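Local coordinates for protein dual specificity phosphatase 28 (Homo sapiens, PDB 5Y15) that acts as an atypical dual-specificity phosphatase that hydrolyses a synthetic aryl phosphate in vitro but has almost no detectable activity on phosphotyrosine, at residues Pro37-Arg42 against Glu58-Arg63; Leu49-Ala54 against Ser156-Ala161; Tyr138-Arg143 against Gln172-Ala177; Glu97-His102 against Ala132-Ala137. The protein carries 2 engineered substitutions. One frame throughout, in Å; residues are numbered along the deposited sequence.

Contact 1: Pro37-Arg42 against Glu58-Arg63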
loop_
_atom_site.group_PDB
_atom_site.type_symbol
_atom_site.label_atom_id
_atom_site.label_comp_id
_atom_site.label_asym_id
_atom_site.label_seq_id
_atom_site.Cartn_x
_atom_site.Cartn_y
_atom_site.Cartn_z
ATOM N N PRO A 37 15.373 21.258 0.119
ATOM C CA PRO A 37 15.039 21.066 -1.299
ATOM C C PRO A 37 15.975 20.033 -1.920
ATOM O O PRO A 37 16.975 19.700 -1.285
ATOM C CB PRO A 37 15.258 22.461 -1.910
ATOM C CG PRO A 37 15.264 23.406 -0.738
ATOM C CD PRO A 37 15.870 22.619 0.382
ATOM N N PRO A 38 15.669 19.526 -3.127
ATOM C CA PRO A 38 14.487 19.747 -3.968
ATOM C C PRO A 38 13.266 19.027 -3.421
ATOM O O PRO A 38 13.422 18.201 -2.516
ATOM C CB PRO A 38 14.907 19.154 -5.325
ATOM C CG PRO A 38 16.398 19.078 -5.273
ATOM C CD PRO A 38 16.698 18.756 -3.845
ATOM N N PRO A 39 12.072 19.332 -3.960
ATOM C CA PRO A 39 10.873 18.588 -3.548
ATOM C C PRO A 39 11.062 17.079 -3.659
ATOM O O PRO A 39 10.906 16.375 -2.653
ATOM C CB PRO A 39 9.787 19.096 -4.510
ATOM C CG PRO A 39 10.535 19.735 -5.652
ATOM C CD PRO A 39 11.759 20.321 -5.007
ATOM N N LEU A 40 11.415 16.569 -4.843
ATOM C CA LEU A 40 11.571 15.131 -5.016
ATOM C C LEU A 40 12.801 14.822 -5.865
ATOM O O LEU A 40 13.256 15.631 -6.675
ATOM C CB LEU A 40 10.313 14.498 -5.624
ATOM C CG LEU A 40 9.799 14.890 -7.007
ATOM C CD1 LEU A 40 10.658 14.296 -8.090
ATOM C CD2 LEU A 40 8.391 14.391 -7.155
ATOM N N VAL A 41 13.314 13.610 -5.679
ATOM C CA VAL A 41 14.553 13.138 -6.281
ATOM C C VAL A 41 14.325 11.764 -6.898
ATOM O O VAL A 41 13.655 10.908 -6.306
ATOM C CB VAL A 41 15.675 13.045 -5.235
ATOM C CG1 VAL A 41 16.883 12.480 -5.887
ATOM C CG2 VAL A 41 15.976 14.387 -4.649
ATOM N N ARG A 42 14.871 11.553 -8.094
ATOM C CA ARG A 42 14.970 10.209 -8.660
ATOM C C ARG A 42 16.073 9.447 -7.932
ATOM O O ARG A 42 17.223 9.900 -7.900
ATOM C CB ARG A 42 15.272 10.298 -10.155
ATOM C CG ARG A 42 15.003 9.050 -10.977
ATOM C CD ARG A 42 15.648 9.208 -12.355
ATOM N NE ARG A 42 15.312 8.152 -13.316
ATOM C CZ ARG A 42 16.129 7.155 -13.656
ATOM N NH1 ARG A 42 17.334 7.060 -13.096
ATOM N NH2 ARG A 42 15.745 6.245 -14.554
ATOM N N GLU A 58 1.909 17.958 -7.365
ATOM C CA GLU A 58 1.041 17.088 -8.162
ATOM C C GLU A 58 1.431 16.945 -9.633
ATOM O O GLU A 58 1.276 15.860 -10.214
ATOM C CB GLU A 58 -0.410 17.586 -8.089
ATOM C CG GLU A 58 -1.091 17.398 -6.726
ATOM C CD GLU A 58 -0.732 18.470 -5.699
ATOM O OE1 GLU A 58 -1.556 18.733 -4.784
ATOM O OE2 GLU A 58 0.361 19.057 -5.832
ATOM N N GLU A 59 1.951 18.014 -10.247
ATOM C CA GLU A 59 2.254 17.944 -11.673
ATOM C C GLU A 59 3.586 17.254 -11.938
ATOM O O GLU A 59 3.737 16.574 -12.965
ATOM C CB GLU A 59 2.231 19.353 -12.284
ATOM C CG GLU A 59 2.722 19.453 -13.758
ATOM C CD GLU A 59 1.765 18.823 -14.786
ATOM O OE1 GLU A 59 1.872 17.593 -15.032
ATOM O OE2 GLU A 59 0.928 19.571 -15.354
ATOM N N GLN A 60 4.559 17.401 -11.038
ATOM C CA GLN A 60 5.763 16.589 -11.168
ATOM C C GLN A 60 5.421 15.122 -10.971
ATOM O O GLN A 60 5.931 14.255 -11.679
ATOM C CB GLN A 60 6.827 17.027 -10.160
ATOM C CG GLN A 60 6.919 18.522 -9.929
ATOM C CD GLN A 60 8.340 18.987 -9.638
ATOM O OE1 GLN A 60 9.035 18.420 -8.791
ATOM N NE2 GLN A 60 8.772 20.039 -10.331
ATOM N N LEU A 61 4.541 14.828 -10.019
ATOM C CA LEU A 61 4.139 13.447 -9.800
ATOM C C LEU A 61 3.444 12.867 -11.025
ATOM O O LEU A 61 3.650 11.695 -11.364
ATOM C CB LEU A 61 3.242 13.367 -8.554
ATOM C CG LEU A 61 3.970 13.727 -7.251
ATOM C CD1 LEU A 61 3.063 13.675 -6.038
ATOM C CD2 LEU A 61 5.128 12.798 -7.075
ATOM N N ALA A 62 2.592 13.648 -11.687
ATOM C CA ALA A 62 1.928 13.110 -12.870
ATOM C C ALA A 62 2.902 12.980 -14.028
ATOM O O ALA A 62 2.835 12.009 -14.790
ATOM C CB ALA A 62 0.736 13.970 -13.286
ATOM N N ARG A 63 3.830 13.936 -14.159
ATOM C CA ARG A 63 4.834 13.878 -15.220
ATOM C C ARG A 63 5.730 12.658 -15.071
ATOM O O ARG A 63 6.041 11.985 -16.069
ATOM C CB ARG A 63 5.656 15.172 -15.235
ATOM C CG ARG A 63 6.860 15.196 -14.300
ATOM C CD ARG A 63 7.602 16.524 -14.266
ATOM N NE ARG A 63 7.823 17.074 -15.597
ATOM C CZ ARG A 63 8.801 16.686 -16.415
ATOM N NH1 ARG A 63 9.653 15.741 -16.045
ATOM N NH2 ARG A 63 8.937 17.245 -17.614
#

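Contact 2: Leu49-Ala54 against Ser156-Ala161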
loop_
_atom_site.group_PDB
_atom_site.type_symbol
_atom_site.label_atom_id
_atom_site.label_comp_id
_atom_site.label_asym_id
_atom_site.label_seq_id
_atom_site.Cartn_x
_atom_site.Cartn_y
_atom_site.Cartn_z
ATOM N N LEU A 49 12.160 9.716 -4.142
ATOM C CA LEU A 49 12.142 10.034 -2.729
ATOM C C LEU A 49 11.762 11.506 -2.583
ATOM O O LEU A 49 12.105 12.329 -3.436
ATOM C CB LEU A 49 13.517 9.775 -2.102
ATOM C CG LEU A 49 13.707 9.997 -0.603
ATOM C CD1 LEU A 49 14.836 9.153 -0.135
ATOM C CD2 LEU A 49 13.962 11.456 -0.223
ATOM N N GLY A 50 11.040 11.846 -1.512
ATOM C CA GLY A 50 10.635 13.233 -1.354
ATOM C C GLY A 50 10.387 13.662 0.078
ATOM O O GLY A 50 10.221 12.847 0.988
ATOM N N SER A 51 10.332 14.973 0.260
ATOM C CA SER A 51 10.037 15.554 1.563
ATOM C C SER A 51 8.582 15.972 1.577
ATOM O O SER A 51 7.838 15.695 0.635
ATOM C CB SER A 51 10.913 16.771 1.859
ATOM O OG SER A 51 10.717 17.747 0.853
ATOM N N ALA A 52 8.172 16.626 2.675
ATOM C CA ALA A 52 6.808 17.116 2.842
ATOM C C ALA A 52 6.319 17.782 1.566
ATOM O O ALA A 52 5.143 17.671 1.206
ATOM C CB ALA A 52 6.693 18.095 4.028
ATOM N N ARG A 53 7.212 18.491 0.879
ATOM C CA ARG A 53 6.791 19.215 -0.308
ATOM C C ARG A 53 6.453 18.292 -1.471
ATOM O O ARG A 53 5.725 18.711 -2.378
ATOM C CB ARG A 53 7.901 20.194 -0.692
ATOM C CG ARG A 53 8.417 20.951 0.550
ATOM C CD ARG A 53 7.397 21.991 1.007
ATOM N NE ARG A 53 7.777 22.751 2.205
ATOM C CZ ARG A 53 8.077 24.052 2.230
ATOM N NH1 ARG A 53 8.058 24.770 1.115
ATOM N NH2 ARG A 53 8.387 24.649 3.380
ATOM N N ALA A 54 6.898 17.026 -1.423
ATOM C CA ALA A 54 6.739 16.115 -2.559
ATOM C C ALA A 54 5.275 15.837 -2.880
ATOM O O ALA A 54 4.864 15.899 -4.044
ATOM C CB ALA A 54 7.467 14.800 -2.288
ATOM N N SER A 156 23.294 9.059 -2.751
ATOM C CA SER A 156 23.729 9.805 -3.925
ATOM C C SER A 156 22.575 10.596 -4.518
ATOM O O SER A 156 22.770 11.713 -5.017
ATOM C CB SER A 156 24.315 8.859 -4.991
ATOM O OG SER A 156 25.587 8.331 -4.623
ATOM N N ALA A 157 21.364 10.056 -4.444
ATOM C CA ALA A 157 20.234 10.807 -4.966
ATOM C C ALA A 157 19.797 11.901 -4.004
ATOM O O ALA A 157 19.359 12.964 -4.451
ATOM C CB ALA A 157 19.067 9.861 -5.266
ATOM N N ARG A 158 19.940 11.675 -2.698
ATOM C CA ARG A 158 19.517 12.616 -1.659
ATOM C C ARG A 158 20.645 12.732 -0.640
ATOM O O ARG A 158 20.784 11.859 0.236
ATOM C CB ARG A 158 18.225 12.154 -0.998
ATOM C CG ARG A 158 17.696 13.063 0.088
ATOM C CD ARG A 158 16.722 14.090 -0.494
ATOM N NE ARG A 158 15.954 14.766 0.556
ATOM C CZ ARG A 158 15.488 16.011 0.479
ATOM N NH1 ARG A 158 15.706 16.760 -0.597
ATOM N NH2 ARG A 158 14.796 16.504 1.489
ATOM N N PRO A 159 21.504 13.751 -0.756
ATOM C CA PRO A 159 22.676 13.823 0.138
ATOM C C PRO A 159 22.333 13.883 1.607
ATOM O O PRO A 159 23.113 13.390 2.431
ATOM C CB PRO A 159 23.397 15.093 -0.333
ATOM C CG PRO A 159 22.991 15.202 -1.776
ATOM C CD PRO A 159 21.578 14.726 -1.856
ATOM N N VAL A 160 21.208 14.498 1.979
ATOM C CA VAL A 160 20.861 14.563 3.388
ATOM C C VAL A 160 20.389 13.225 3.940
ATOM O O VAL A 160 20.272 13.084 5.167
ATOM C CB VAL A 160 19.806 15.661 3.632
ATOM C CG1 VAL A 160 20.250 16.953 2.953
ATOM C CG2 VAL A 160 18.431 15.223 3.150
ATOM N N ALA A 161 20.103 12.251 3.068
ATOM C CA ALA A 161 19.544 10.973 3.501
ATOM C C ALA A 161 20.293 10.411 4.693
ATOM O O ALA A 161 21.524 10.331 4.690
ATOM C CB ALA A 161 19.547 9.962 2.364
#

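Contact 3: Tyr138-Arg143 against Gln172-Ala177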
loop_
_atom_site.group_PDB
_atom_site.type_symbol
_atom_site.label_atom_id
_atom_site.label_comp_id
_atom_site.label_asym_id
_atom_site.label_seq_id
_atom_site.Cartn_x
_atom_site.Cartn_y
_atom_site.Cartn_z
ATOM N N TYR A 138 13.571 -1.139 -0.307
ATOM C CA TYR A 138 12.996 -1.534 -1.582
ATOM C C TYR A 138 14.093 -1.970 -2.545
ATOM O O TYR A 138 13.958 -2.988 -3.241
ATOM C CB TYR A 138 12.157 -0.403 -2.189
ATOM C CG TYR A 138 11.723 -0.737 -3.600
ATOM C CD1 TYR A 138 10.632 -1.564 -3.833
ATOM C CD2 TYR A 138 12.452 -0.290 -4.698
ATOM C CE1 TYR A 138 10.247 -1.896 -5.118
ATOM C CE2 TYR A 138 12.084 -0.641 -5.999
ATOM C CZ TYR A 138 10.991 -1.445 -6.197
ATOM O OH TYR A 138 10.625 -1.777 -7.480
ATOM N N LEU A 139 15.192 -1.213 -2.593
ATOM C CA LEU A 139 16.275 -1.584 -3.493
ATOM C C LEU A 139 16.892 -2.920 -3.099
ATOM O O LEU A 139 17.275 -3.714 -3.968
ATOM C CB LEU A 139 17.329 -0.485 -3.525
ATOM C CG LEU A 139 16.802 0.820 -4.115
ATOM C CD1 LEU A 139 17.889 1.867 -4.011
ATOM C CD2 LEU A 139 16.413 0.590 -5.576
ATOM N N MET A 140 16.979 -3.199 -1.798
ATOM C CA MET A 140 17.528 -4.483 -1.380
ATOM C C MET A 140 16.600 -5.634 -1.740
ATOM O O MET A 140 17.058 -6.690 -2.190
ATOM C CB MET A 140 17.753 -4.500 0.129
ATOM C CG MET A 140 19.073 -3.956 0.600
ATOM S SD MET A 140 19.082 -4.026 2.406
ATOM C CE MET A 140 18.109 -2.663 2.710
ATOM N N ARG A 141 15.299 -5.455 -1.513
ATOM C CA ARG A 141 14.335 -6.549 -1.596
ATOM C C ARG A 141 13.953 -6.885 -3.037
ATOM O O ARG A 141 13.738 -8.061 -3.357
ATOM C CB ARG A 141 13.103 -6.203 -0.763
ATOM C CG ARG A 141 11.915 -7.128 -0.932
ATOM C CD ARG A 141 12.243 -8.559 -0.492
ATOM N NE ARG A 141 11.072 -9.426 -0.604
ATOM C CZ ARG A 141 10.784 -10.152 -1.684
ATOM N NH1 ARG A 141 11.583 -10.121 -2.744
ATOM N NH2 ARG A 141 9.695 -10.909 -1.705
ATOM N N HIS A 142 13.839 -5.884 -3.922
ATOM C CA HIS A 142 13.336 -6.134 -5.270
ATOM C C HIS A 142 14.287 -5.757 -6.397
ATOM O O HIS A 142 13.978 -6.036 -7.565
ATOM C CB HIS A 142 11.987 -5.435 -5.480
ATOM C CG HIS A 142 10.872 -6.070 -4.717
ATOM N ND1 HIS A 142 10.241 -5.452 -3.657
ATOM C CD2 HIS A 142 10.293 -7.287 -4.842
ATOM C CE1 HIS A 142 9.303 -6.253 -3.177
ATOM N NE2 HIS A 142 9.316 -7.374 -3.880
ATOM N N ARG A 143 15.427 -5.145 -6.093
ATOM C CA ARG A 143 16.457 -4.928 -7.093
ATOM C C ARG A 143 17.741 -5.629 -6.671
ATOM O O ARG A 143 18.806 -5.350 -7.212
ATOM C CB ARG A 143 16.697 -3.434 -7.303
ATOM C CG ARG A 143 15.433 -2.611 -7.512
ATOM C CD ARG A 143 14.987 -2.583 -8.939
ATOM N NE ARG A 143 13.702 -1.900 -9.070
ATOM C CZ ARG A 143 13.567 -0.596 -9.304
ATOM N NH1 ARG A 143 14.645 0.170 -9.447
ATOM N NH2 ARG A 143 12.356 -0.056 -9.399
ATOM N N GLN A 172 19.903 -3.399 8.754
ATOM C CA GLN A 172 20.930 -4.426 8.847
ATOM C C GLN A 172 20.300 -5.792 9.085
ATOM O O GLN A 172 20.672 -6.785 8.440
ATOM C CB GLN A 172 21.876 -4.079 9.996
ATOM C CG GLN A 172 22.892 -2.985 9.679
ATOM C CD GLN A 172 23.813 -2.689 10.852
ATOM O OE1 GLN A 172 23.464 -2.942 12.008
ATOM N NE2 GLN A 172 24.974 -2.108 10.565
ATOM N N LYS A 173 19.294 -5.845 9.964
ATOM C CA LYS A 173 18.605 -7.105 10.219
ATOM C C LYS A 173 17.818 -7.558 8.996
ATOM O O LYS A 173 17.753 -8.754 8.701
ATOM C CB LYS A 173 17.678 -6.943 11.428
ATOM C CG LYS A 173 16.907 -8.200 11.829
ATOM C CD LYS A 173 17.864 -9.386 12.079
ATOM C CE LYS A 173 17.659 -10.030 13.453
ATOM N NZ LYS A 173 16.211 -10.131 13.823
ATOM N N TYR A 174 17.217 -6.614 8.271
ATOM C CA TYR A 174 16.485 -6.951 7.057
ATOM C C TYR A 174 17.421 -7.546 6.016
ATOM O O TYR A 174 17.057 -8.494 5.309
ATOM C CB TYR A 174 15.816 -5.704 6.505
ATOM C CG TYR A 174 14.785 -5.911 5.420
ATOM C CD1 TYR A 174 13.663 -6.699 5.635
ATOM C CD2 TYR A 174 14.899 -5.261 4.202
ATOM C CE1 TYR A 174 12.685 -6.847 4.658
ATOM C CE2 TYR A 174 13.930 -5.397 3.226
ATOM C CZ TYR A 174 12.835 -6.203 3.451
ATOM O OH TYR A 174 11.872 -6.332 2.478
ATOM N N GLU A 175 18.641 -7.011 5.919
ATOM C CA GLU A 175 19.600 -7.574 4.984
ATOM C C GLU A 175 19.945 -9.001 5.368
ATOM O O GLU A 175 19.859 -9.914 4.538
ATOM C CB GLU A 175 20.856 -6.713 4.929
ATOM C CG GLU A 175 21.768 -7.057 3.737
ATOM C CD GLU A 175 23.134 -6.440 3.868
ATOM O OE1 GLU A 175 23.594 -6.233 5.012
ATOM O OE2 GLU A 175 23.732 -6.110 2.826
ATOM N N GLU A 176 20.241 -9.238 6.649
ATOM C CA GLU A 176 20.623 -10.602 6.994
ATOM C C GLU A 176 19.438 -11.557 6.871
ATOM O O GLU A 176 19.627 -12.750 6.602
ATOM C CB GLU A 176 21.256 -10.641 8.387
ATOM C CG GLU A 176 20.303 -10.740 9.559
ATOM C CD GLU A 176 21.040 -10.759 10.904
ATOM O OE1 GLU A 176 21.822 -11.709 11.151
ATOM O OE2 GLU A 176 20.846 -9.814 11.708
ATOM N N ALA A 177 18.213 -11.049 7.005
ATOM C CA ALA A 177 17.049 -11.877 6.708
ATOM C C ALA A 177 16.960 -12.193 5.218
ATOM O O ALA A 177 16.612 -13.313 4.835
ATOM C CB ALA A 177 15.774 -11.189 7.189
#

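Contact 4: Glu97-His102 against Ala132-Ala137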
loop_
_atom_site.group_PDB
_atom_site.type_symbol
_atom_site.label_atom_id
_atom_site.label_comp_id
_atom_site.label_asym_id
_atom_site.label_seq_id
_atom_site.Cartn_x
_atom_site.Cartn_y
_atom_site.Cartn_z
ATOM N N GLU A 97 10.549 3.100 16.863
ATOM C CA GLU A 97 9.475 2.665 15.995
ATOM C C GLU A 97 9.910 1.451 15.177
ATOM O O GLU A 97 11.051 1.371 14.703
ATOM C CB GLU A 97 9.075 3.812 15.072
ATOM C CG GLU A 97 8.397 4.948 15.795
ATOM C CD GLU A 97 6.895 4.786 15.799
ATOM O OE1 GLU A 97 6.179 5.760 15.494
ATOM O OE2 GLU A 97 6.428 3.669 16.071
ATOM N N ASP A 98 8.997 0.485 15.042
ATOM C CA ASP A 98 9.246 -0.740 14.281
ATOM C C ASP A 98 8.870 -0.462 12.833
ATOM O O ASP A 98 7.728 -0.636 12.411
ATOM C CB ASP A 98 8.464 -1.917 14.857
ATOM C CG ASP A 98 8.848 -3.266 14.223
ATOM O OD1 ASP A 98 9.806 -3.331 13.415
ATOM O OD2 ASP A 98 8.218 -4.288 14.584
ATOM N N LEU A 99 9.844 -0.010 12.062
ATOM C CA LEU A 99 9.598 0.133 10.635
ATOM C C LEU A 99 9.747 -1.209 9.932
ATOM O O LEU A 99 9.009 -1.494 8.979
ATOM C CB LEU A 99 10.566 1.162 10.047
ATOM C CG LEU A 99 10.621 1.382 8.539
ATOM C CD1 LEU A 99 9.354 2.039 8.019
ATOM C CD2 LEU A 99 11.819 2.251 8.267
ATOM N N LEU A 100 10.662 -2.048 10.425
ATOM C CA LEU A 100 10.934 -3.343 9.811
ATOM C C LEU A 100 9.654 -4.143 9.558
ATOM O O LEU A 100 9.497 -4.749 8.494
ATOM C CB LEU A 100 11.905 -4.117 10.704
ATOM C CG LEU A 100 12.408 -5.495 10.286
ATOM C CD1 LEU A 100 13.101 -5.432 8.958
ATOM C CD2 LEU A 100 13.405 -5.995 11.314
ATOM N N ALA A 101 8.699 -4.096 10.494
ATOM C CA ALA A 101 7.494 -4.908 10.357
ATOM C C ALA A 101 6.695 -4.542 9.116
ATOM O O ALA A 101 5.961 -5.382 8.582
ATOM C CB ALA A 101 6.614 -4.759 11.596
ATOM N N HIS A 102 6.805 -3.300 8.661
ATOM C CA HIS A 102 6.076 -2.821 7.499
ATOM C C HIS A 102 6.847 -3.003 6.182
ATOM O O HIS A 102 6.287 -2.708 5.116
ATOM C CB HIS A 102 5.753 -1.333 7.665
ATOM C CG HIS A 102 4.878 -0.999 8.837
ATOM N ND1 HIS A 102 3.517 -1.214 8.843
ATOM C CD2 HIS A 102 5.164 -0.390 10.016
ATOM C CE1 HIS A 102 3.005 -0.785 9.987
ATOM N NE2 HIS A 102 3.982 -0.270 10.714
ATOM N N ALA A 132 13.958 7.475 3.325
ATOM C CA ALA A 132 15.229 6.949 2.858
ATOM C C ALA A 132 15.363 5.488 3.236
ATOM O O ALA A 132 15.894 4.682 2.454
ATOM C CB ALA A 132 16.389 7.761 3.437
ATOM N N ALA A 133 14.891 5.136 4.436
ATOM C CA ALA A 133 14.928 3.746 4.873
ATOM C C ALA A 133 14.052 2.876 3.986
ATOM O O ALA A 133 14.467 1.788 3.581
ATOM C CB ALA A 133 14.484 3.635 6.331
ATOM N N VAL A 134 12.842 3.343 3.658
ATOM C CA VAL A 134 11.963 2.536 2.803
ATOM C C VAL A 134 12.551 2.391 1.397
ATOM O O VAL A 134 12.507 1.306 0.797
ATOM C CB VAL A 134 10.545 3.135 2.768
ATOM C CG1 VAL A 134 9.707 2.437 1.710
ATOM C CG2 VAL A 134 9.869 3.006 4.142
ATOM N N CYS A 135 13.104 3.476 0.839
ATOM C CA CYS A 135 13.749 3.360 -0.476
ATOM C C CYS A 135 14.893 2.350 -0.440
ATOM O O CYS A 135 15.039 1.511 -1.343
ATOM C CB CYS A 135 14.263 4.726 -0.935
ATOM S SG CYS A 135 12.943 5.752 -1.561
ATOM N N THR A 136 15.710 2.408 0.609
ATOM C CA THR A 136 16.813 1.469 0.733
ATOM C C THR A 136 16.315 0.027 0.777
ATOM O O THR A 136 16.803 -0.849 0.033
ATOM C CB THR A 136 17.590 1.807 1.997
ATOM O OG1 THR A 136 18.007 3.167 1.917
ATOM C CG2 THR A 136 18.792 0.916 2.156
ATOM N N ALA A 137 15.341 -0.240 1.649
ATOM C CA ALA A 137 14.799 -1.590 1.755
ATOM C C ALA A 137 14.199 -2.050 0.429
ATOM O O ALA A 137 14.269 -3.239 0.077
ATOM C CB ALA A 137 13.777 -1.649 2.898
#

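Contact 1: Pro37-Arg42 against Glu58-Arg63
Leu40 and Gln60 bring the two backbones closest, with Leu40 CA 8.6 Å from Gln60 CA. Residues 58-63 form one short helix. Residues 37-39 are a run of three prolines, and the strand starts at Leu40. The peptide bond before Pro38 is cis. With no hydrogen bond across the gap, side chains alone join the segments.

Leu40 takes the main share. Its CG sits between the backbone N and the carbonyl carbon (chi1 62°), and the branch is carried out toward the helix. There CD2 meets Leu61 CD2 at 3.6 Å, methyl against methyl, with the two side chains crossing obliquely. Leu61 starts off to one side of the strand, and only the end of its side chain comes close. Gln60 comes from the helix past Leu40, the two side chains running in opposite directions. The glutamine chain bends at chi2 (-147°). This brings its amide oxygen to the proline: Gln60 OE1 lies 3.7 Å from Pro39 CG. The same oxygen is 4.0 Å from Leu40 CG. Both are van der Waals approaches to carbon. The glutamine is exposed, while Leu61 is buried.

The contact joins an outermost strand of the sheet to the helix 58-63 that packs beside it. Strand 40-44 pairs antiparallel with strand 47-50: Ser51 N bonds to Pro39 O, and Val41 pairs with Leu49. Leu40 also touches Phe48 of that strand. Away from the helix, Pro38 rests on Arg158, in the loop after helix 147-157.

Contact 2: Leu49-Ala54 against Ser156-Ala161
Arg158 NH2 is held by two carbonyl oxygens, Val36 O and Asn126 O, while Arg158 NE donates to Gly127 O. Asn126 and Gly127 belong to the phosphate-binding loop of the protein tyrosine phosphatase fold, which begins at Ser124, an engineered residue at the position assigned to the phosphocysteine intermediate. The bonds fix the guanidinium beside the loop backbone, so the buried arginine ties the N-terminal loop and the phosphate-binding loop to the end of helix 147-157.

Across this contact the arginine packs against carbon only, along its chain and at its tip. The chain turns at chi2 (91°) after an extended first torsion, and it crosses Leu49 at about a right angle. Leu49 CD2 is 3.8 Å from Arg158 CD and 3.9 Å from Arg158 NE. Leu49 lies on strand 47-50 and also packs on helix 130-142. The first residue to leave the helix, Arg158 also opens a type I beta turn to Ala161, closed by a 2.9 Å bond from Ala161 N to Arg158 O. At the far end of the arginine, Ser51 touches through carbon: Ser51 CB is 3.9 Å from Arg158 NH2.

Contact 3: Tyr138-Arg143 against Gln172-Ala177
Tyr174 lays its hydroxyl against the aliphatic chain of Arg141. Tyr174 OH is 3.5 Å from both Arg141 CB and Arg141 CG. It is also 3.7 Å from Arg141 CD, so the oxygen rests against three successive carbons of the chain. The arginine bends at its second torsion and carries its guanidinium past the hydroxyl, which lies at the edge of that group, near its plane. The guanidinium and ring planes are turned 44° apart.

No hydrogen bond joins the two residues, but Glu104 of helix 100-115 serves both. Its OE2 forms a salt bridge with Arg141 NE, and its OE1 is hydrogen-bonded to Tyr174 OH. One carboxylate thus holds the phenol and the guanidinium in place, and the positive charge probably stabilises its ionised form.

Nearer the base of the ring, on the same CD2/CE2 side, Met140 reaches across from its helix. Met140 CE comes to the ring edge, near its plane, 4.4 Å from Tyr174 CD2. The methionine bends only at its last torsion (chi3 -78°), which turns this methyl toward the ring. Its sulphur meets Glu175 at the base of the side chain, with Met140 SD 4.1 Å from Glu175 CB. The glutamate then runs on to accept a bond from Leu147 N at OE2.

The segments of helices 130-142 and 165-179 run almost parallel, 5° apart, with their axes 10.6 Å from each other. They pack side by side in the helical part of the protein tyrosine phosphatase fold, away from the active-site position. Helix 147-157 covers one side through Leu147 and Ala150, which pack on Met140. Helix 100-115 covers another, where Leu100 touches Tyr174.

Contact 4: Glu97-His102 against Ala132-Ala137
Ala133 and Val134 carry the contact from residues 132-137 of helix 130-142, both against Leu99. One residue earlier, Ala132 O is gripped twice from within the helix. Thr136 N makes the regular backbone bond at 2.9 Å to Ala132 O, and Thr136 OG1 gives a second bond of 2.7 Å to the same oxygen. The two donors approach from opposite faces of the carbonyl plane.

Ala133 points toward the other segment. Its methyl makes the shortest approach: Ala133 CB lies 3.6 Å from Leu99 CD2. Val134 follows, with CG2 beside its backbone N and facing the second methyl of the leucine. Val134 CG2 is 4.0 Å from Leu99 CD1, and the two side chains cross at about a right angle. With CG anti to the backbone N (chi1 173°), Leu99 extends toward the helix, and its two methyls divide between Ala133 and Val134. The helix involved, 130-142, is the one that follows the phosphate-binding loop in the protein tyrosine phosphatase fold. Val134 lies about 8 Å, side chain to side chain, from the engineered Ser124 at the active-site position.

Past Val134, Cys135 and Thr136 face helix 147-157, where both touch Val154. Ala137 closes the segment and packs on Leu103, Leu171 and Tyr174.

Leu99 sits just before helix 100-115. Asp98 OD1 makes a capping bond there, accepting from Ala101 N at 3.2 Å and met from above the carboxylate plane. Gln170 of helix 165-179 binds this turn as well: its OE1 accepts from the backbone N of both Leu99 and Leu100.

Contacts 1 and 2 adjoin, their centres 10 Å apart, and both reach the same sheet, through its outermost strand 40-44 and the adjacent strand 47-50. Contacts 3 and 4 are also 10 Å apart, both built on helix 130-142. Contact 2 connects the pairs, because Leu49 packs on Ala132 and Cys135 of that helix. Contacts 1 and 3 lie farthest apart, about 26 Å between centres. Along the chain contacts 1 and 2 alternate, whereas contact 4 closes before contact 3 opens. Contact 2 lies nearest the phosphate-binding loop and contact 4 packs the helix that follows it, while contacts 1 and 3 are packing farther out on opposite sides of the chain's centre.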